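Local coordinates for transcription regulator AsnC/Lrp ligand binding domain-containing protein (Sulfolobus tokodaii, PDB 2ZBC), which is a stand-alone RAM module of the Lrp/AsnC family that binds isoleucine between its subunits and is probably involved in regulating amino-acid metabolism, at residues D16-R21 / Y38-K43. Residues are numbered along the deposited sequence; the frame is centred on the assembly and turned at random.
With ILE (isoleucine), chain J.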
ATOM      1  N   ASP A  16       2.715  -1.955  23.441  1.00 16.08           N
ATOM      2  CA  ASP A  16       2.333  -1.516  24.797  1.00 17.65           C
ATOM      3  C   ASP A  16       3.389  -0.620  25.430  1.00 17.08           C
ATOM      4  O   ASP A  16       3.057   0.361  26.156  1.00 16.45           O
ATOM      5  CB  ASP A  16       2.034  -2.717  25.709  1.00 17.17           C
ATOM      6  CG  ASP A  16       0.851  -3.544  25.230  1.00 20.26           C
ATOM      7  OD1 ASP A  16       0.130  -3.157  24.279  1.00 16.77           O
ATOM      8  OD2 ASP A  16       0.566  -4.626  25.775  1.00 20.66           O
ATOM      9  N   GLU A  17       4.647  -0.928  25.145  1.00 16.98           N
ATOM     10  CA  GLU A  17       5.785  -0.222  25.747  1.00 17.87           C
ATOM     11  C   GLU A  17       5.819   1.161  25.114  1.00 18.09           C
ATOM     12  O   GLU A  17       5.991   2.171  25.800  1.00 15.97           O
ATOM     13  CB  GLU A  17       7.104  -0.930  25.519  1.00 18.97           C
ATOM     14  CG  GLU A  17       7.298  -2.174  26.386  1.00 24.68           C
ATOM     15  CD  GLU A  17       8.571  -2.899  26.004  1.00 30.91           C
ATOM     16  OE1 GLU A  17       9.675  -2.314  26.115  1.00 32.16           O
ATOM     17  OE2 GLU A  17       8.450  -4.045  25.608  1.00 37.61           O
ATOM     18  N   VAL A  18       5.582   1.201  23.798  1.00 16.60           N
ATOM     19  CA  VAL A  18       5.530   2.489  23.138  1.00 16.56           C
ATOM     20  C   VAL A  18       4.358   3.337  23.629  1.00 14.90           C
ATOM     21  O   VAL A  18       4.484   4.547  23.851  1.00 15.92           O
ATOM     22  CB  VAL A  18       5.544   2.339  21.576  1.00 14.06           C
ATOM     23  CG1 VAL A  18       5.353   3.760  20.882  1.00 16.05           C
ATOM     24  CG2 VAL A  18       6.818   1.691  21.087  1.00 14.80           C
ATOM     25  N   PHE A  19       3.191   2.749  23.752  1.00 16.45           N
ATOM     26  CA  PHE A  19       1.989   3.449  24.257  1.00 16.52           C
ATOM     27  C   PHE A  19       2.285   4.065  25.644  1.00 17.05           C
ATOM     28  O   PHE A  19       2.023   5.254  25.877  1.00 18.18           O
ATOM     29  CB  PHE A  19       0.799   2.440  24.340  1.00 15.90           C
ATOM     30  CG  PHE A  19      -0.390   2.951  25.112  1.00 16.63           C
ATOM     31  CD1 PHE A  19      -1.483   3.528  24.461  1.00 16.06           C
ATOM     32  CD2 PHE A  19      -0.432   2.862  26.491  1.00 18.86           C
ATOM     33  CE1 PHE A  19      -2.553   4.006  25.183  1.00 17.16           C
ATOM     34  CE2 PHE A  19      -1.503   3.327  27.226  1.00 17.09           C
ATOM     35  CZ  PHE A  19      -2.583   3.874  26.569  1.00 16.47           C
ATOM     36  N   GLU A  20       2.910   3.280  26.511  1.00 17.56           N
ATOM     37  CA  GLU A  20       3.326   3.752  27.836  1.00 19.57           C
ATOM     38  C   GLU A  20       4.245   5.006  27.777  1.00 17.64           C
ATOM     39  O   GLU A  20       4.048   5.910  28.542  1.00 18.61           O
ATOM     40  CB  GLU A  20       4.013   2.624  28.608  1.00 19.04           C
ATOM     41  CG  GLU A  20       4.665   2.946  29.975  1.00 24.33           C
ATOM     42  CD  GLU A  20       5.177   1.659  30.715  1.00 29.40           C
ATOM     43  OE1 GLU A  20       5.963   0.775  30.128  1.00 26.53           O
ATOM     44  OE2 GLU A  20       4.750   1.523  31.908  1.00 32.93           O
ATOM     45  N   ARG A  21       5.208   5.034  26.854  1.00 16.47           N
ATOM     46  CA  ARG A  21       6.100   6.186  26.690  1.00 15.61           C
ATOM     47  C   ARG A  21       5.284   7.380  26.260  1.00 16.31           C
ATOM     48  O   ARG A  21       5.390   8.490  26.838  1.00 15.20           O
ATOM     49  CB  ARG A  21       7.140   5.914  25.639  1.00 14.86           C
ATOM     50  CG  ARG A  21       8.176   4.807  26.056  1.00 15.74           C
ATOM     51  CD  ARG A  21       9.301   4.572  25.031  1.00 17.42           C
ATOM     52  NE  ARG A  21      10.106   3.413  25.411  1.00 14.32           N
ATOM     53  CZ  ARG A  21      11.099   3.500  26.296  1.00 19.28           C
ATOM     54  NH1 ARG A  21      11.473   4.695  26.802  1.00 15.07           N
ATOM     55  NH2 ARG A  21      11.752   2.431  26.604  1.00 22.34           N
ATOM     56  N   TYR A  38      -1.932  -0.242  11.132  1.00 14.85           N
ATOM     57  CA  TYR A  38      -1.148   0.558  12.060  1.00 14.15           C
ATOM     58  C   TYR A  38      -1.415   0.075  13.499  1.00 13.30           C
ATOM     59  O   TYR A  38      -2.396  -0.653  13.765  1.00 14.75           O
ATOM     60  CB  TYR A  38      -1.546   2.087  11.919  1.00 13.66           C
ATOM     61  CG  TYR A  38      -1.558   2.535  10.505  1.00 13.40           C
ATOM     62  CD1 TYR A  38      -0.387   2.828   9.841  1.00 12.67           C
ATOM     63  CD2 TYR A  38      -2.758   2.655   9.810  1.00 11.48           C
ATOM     64  CE1 TYR A  38      -0.422   3.210   8.561  1.00 13.66           C
ATOM     65  CE2 TYR A  38      -2.791   3.040   8.522  1.00 12.48           C
ATOM     66  CZ  TYR A  38      -1.618   3.302   7.892  1.00 12.29           C
ATOM     67  OH  TYR A  38      -1.708   3.619   6.553  1.00 15.27           O
ATOM     68  N   ASP A  39      -0.500   0.422  14.394  1.00 11.20           N
ATOM     69  CA  ASP A  39      -0.465  -0.104  15.714  1.00  9.99           C
ATOM     70  C   ASP A  39      -0.854   0.892  16.765  1.00  9.47           C
ATOM     71  O   ASP A  39      -1.506   0.489  17.754  1.00 10.47           O
ATOM     72  CB  ASP A  39       0.906  -0.528  16.044  1.00 10.57           C
ATOM     73  CG  ASP A  39       1.393  -1.652  15.101  1.00 13.63           C
ATOM     74  OD1 ASP A  39       0.528  -2.404  14.616  1.00 14.36           O
ATOM     75  OD2 ASP A  39       2.596  -1.754  14.795  1.00 10.65           O
ATOM     76  N   ILE A  40      -0.466   2.155  16.574  1.00 10.24           N
ATOM     77  CA  ILE A  40      -0.874   3.213  17.506  1.00 10.95           C
ATOM     78  C   ILE A  40      -1.249   4.492  16.763  1.00 12.91           C
ATOM     79  O   ILE A  40      -0.648   4.829  15.725  1.00 13.48           O
ATOM     80  CB  ILE A  40       0.312   3.567  18.411  1.00 12.28           C
ATOM     81  CG1 ILE A  40       0.790   2.372  19.245  1.00 11.63           C
ATOM     82  CG2 ILE A  40       0.046   4.766  19.280  1.00 14.41           C
ATOM     83  CD1 ILE A  40       2.005   2.635  20.087  1.00 14.82           C
ATOM     84  N   VAL A  41      -2.244   5.204  17.308  1.00 13.32           N
ATOM     85  CA  VAL A  41      -2.749   6.461  16.716  1.00 14.35           C
ATOM     86  C   VAL A  41      -2.519   7.471  17.806  1.00 14.29           C
ATOM     87  O   VAL A  41      -2.932   7.256  18.911  1.00 16.65           O
ATOM     88  CB  VAL A  41      -4.238   6.414  16.343  1.00 13.90           C
ATOM     89  CG1 VAL A  41      -4.699   7.819  15.926  1.00 15.28           C
ATOM     90  CG2 VAL A  41      -4.548   5.387  15.349  1.00 13.33           C
ATOM     91  N   VAL A  42      -1.803   8.539  17.524  1.00 15.60           N
ATOM     92  CA  VAL A  42      -1.673   9.624  18.484  1.00 16.86           C
ATOM     93  C   VAL A  42      -2.196  10.915  17.886  1.00 15.15           C
ATOM     94  O   VAL A  42      -2.075  11.138  16.672  1.00 15.67           O
ATOM     95  CB  VAL A  42      -0.210   9.873  18.947  1.00 19.14           C
ATOM     96  CG1 VAL A  42       0.289   8.764  19.869  1.00 25.04           C
ATOM     97  CG2 VAL A  42       0.689  10.055  17.862  1.00 20.62           C
ATOM     98  N   LYS A  43      -2.821  11.733  18.702  1.00 14.02           N
ATOM     99  CA  LYS A  43      -3.034  13.147  18.332  1.00 15.20           C
ATOM    100  C   LYS A  43      -1.936  13.979  18.951  1.00 14.57           C
ATOM    101  O   LYS A  43      -1.643  13.871  20.139  1.00 15.58           O
ATOM    102  CB  LYS A  43      -4.409  13.605  18.777  1.00 13.96           C
ATOM    103  CG  LYS A  43      -4.829  14.945  18.110  1.00 17.49           C
ATOM    104  CD  LYS A  43      -6.364  15.022  18.153  1.00 23.19           C
ATOM    105  CE  LYS A  43      -6.858  16.343  18.582  1.00 27.21           C
ATOM    106  NZ  LYS A  43      -6.370  17.406  17.768  1.00 29.40           N
TER
HETATM  107  N   ILE J  85      -2.032  -3.407  14.715  1.00 12.01           N
HETATM  108  CA  ILE J  85      -1.595  -4.769  15.171  1.00 13.21           C
HETATM  109  C   ILE J  85      -2.419  -5.846  14.596  1.00 12.73           C
HETATM  110  O   ILE J  85      -3.479  -5.505  14.028  1.00 14.44           O
HETATM  111  CB  ILE J  85      -1.511  -4.875  16.702  1.00 12.49           C
HETATM  112  CG1 ILE J  85      -2.890  -4.966  17.389  1.00 14.32           C
HETATM  113  CG2 ILE J  85      -0.678  -3.794  17.245  1.00 11.92           C
HETATM  114  CD1 ILE J  85      -2.805  -5.259  18.899  1.00 13.76           C
HETATM  115  OXT ILE J  85      -1.916  -6.975  14.678  1.00 13.68           O
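Ile40 reaches from the first residue of strand 40-45 to helix 15-22, and its terminal methyl, CD1, makes the contacts with residues 16-21. Its CD1 sits 3.6 Å from Val18 CG1, and the same methyl lies 3.9 Å from the backbone N of Phe19. An extended end (chi2 176°) carries CD1 out from the sheet to the helix backbone between these two residues. Phe19 adds a looser apolar touch, CB to Ile40 CD1 at 4.4 Å, while its side chain also packs on Val31. No hydrogen bond joins helix and strand here.

The residue before it, Asp39, meets the bound isoleucine. The ammonium N of the ligand donates to Asp39 OD1 at 2.8 Å, and the ligand's CG2 rests 3.8 Å from Asp39 CB. The other carboxylate oxygen, OD2, accepts from the backbone N of Thr10 and forms a salt bridge with Arg61 of a neighbouring subunit. An alanine in place of Asp39 would probably leave the ligand's amino group without this acceptor and Arg61 of the neighbouring subunit without this carboxylate.

A classic beta bulge sets Asp39 and Ile40 together opposite Ile8 of strand 3-10, joining the helix-on-sheet core of the alpha-beta RAM domain to the intersubunit isoleucine pocket, probably the effector site as in Lrp/AsnC relatives.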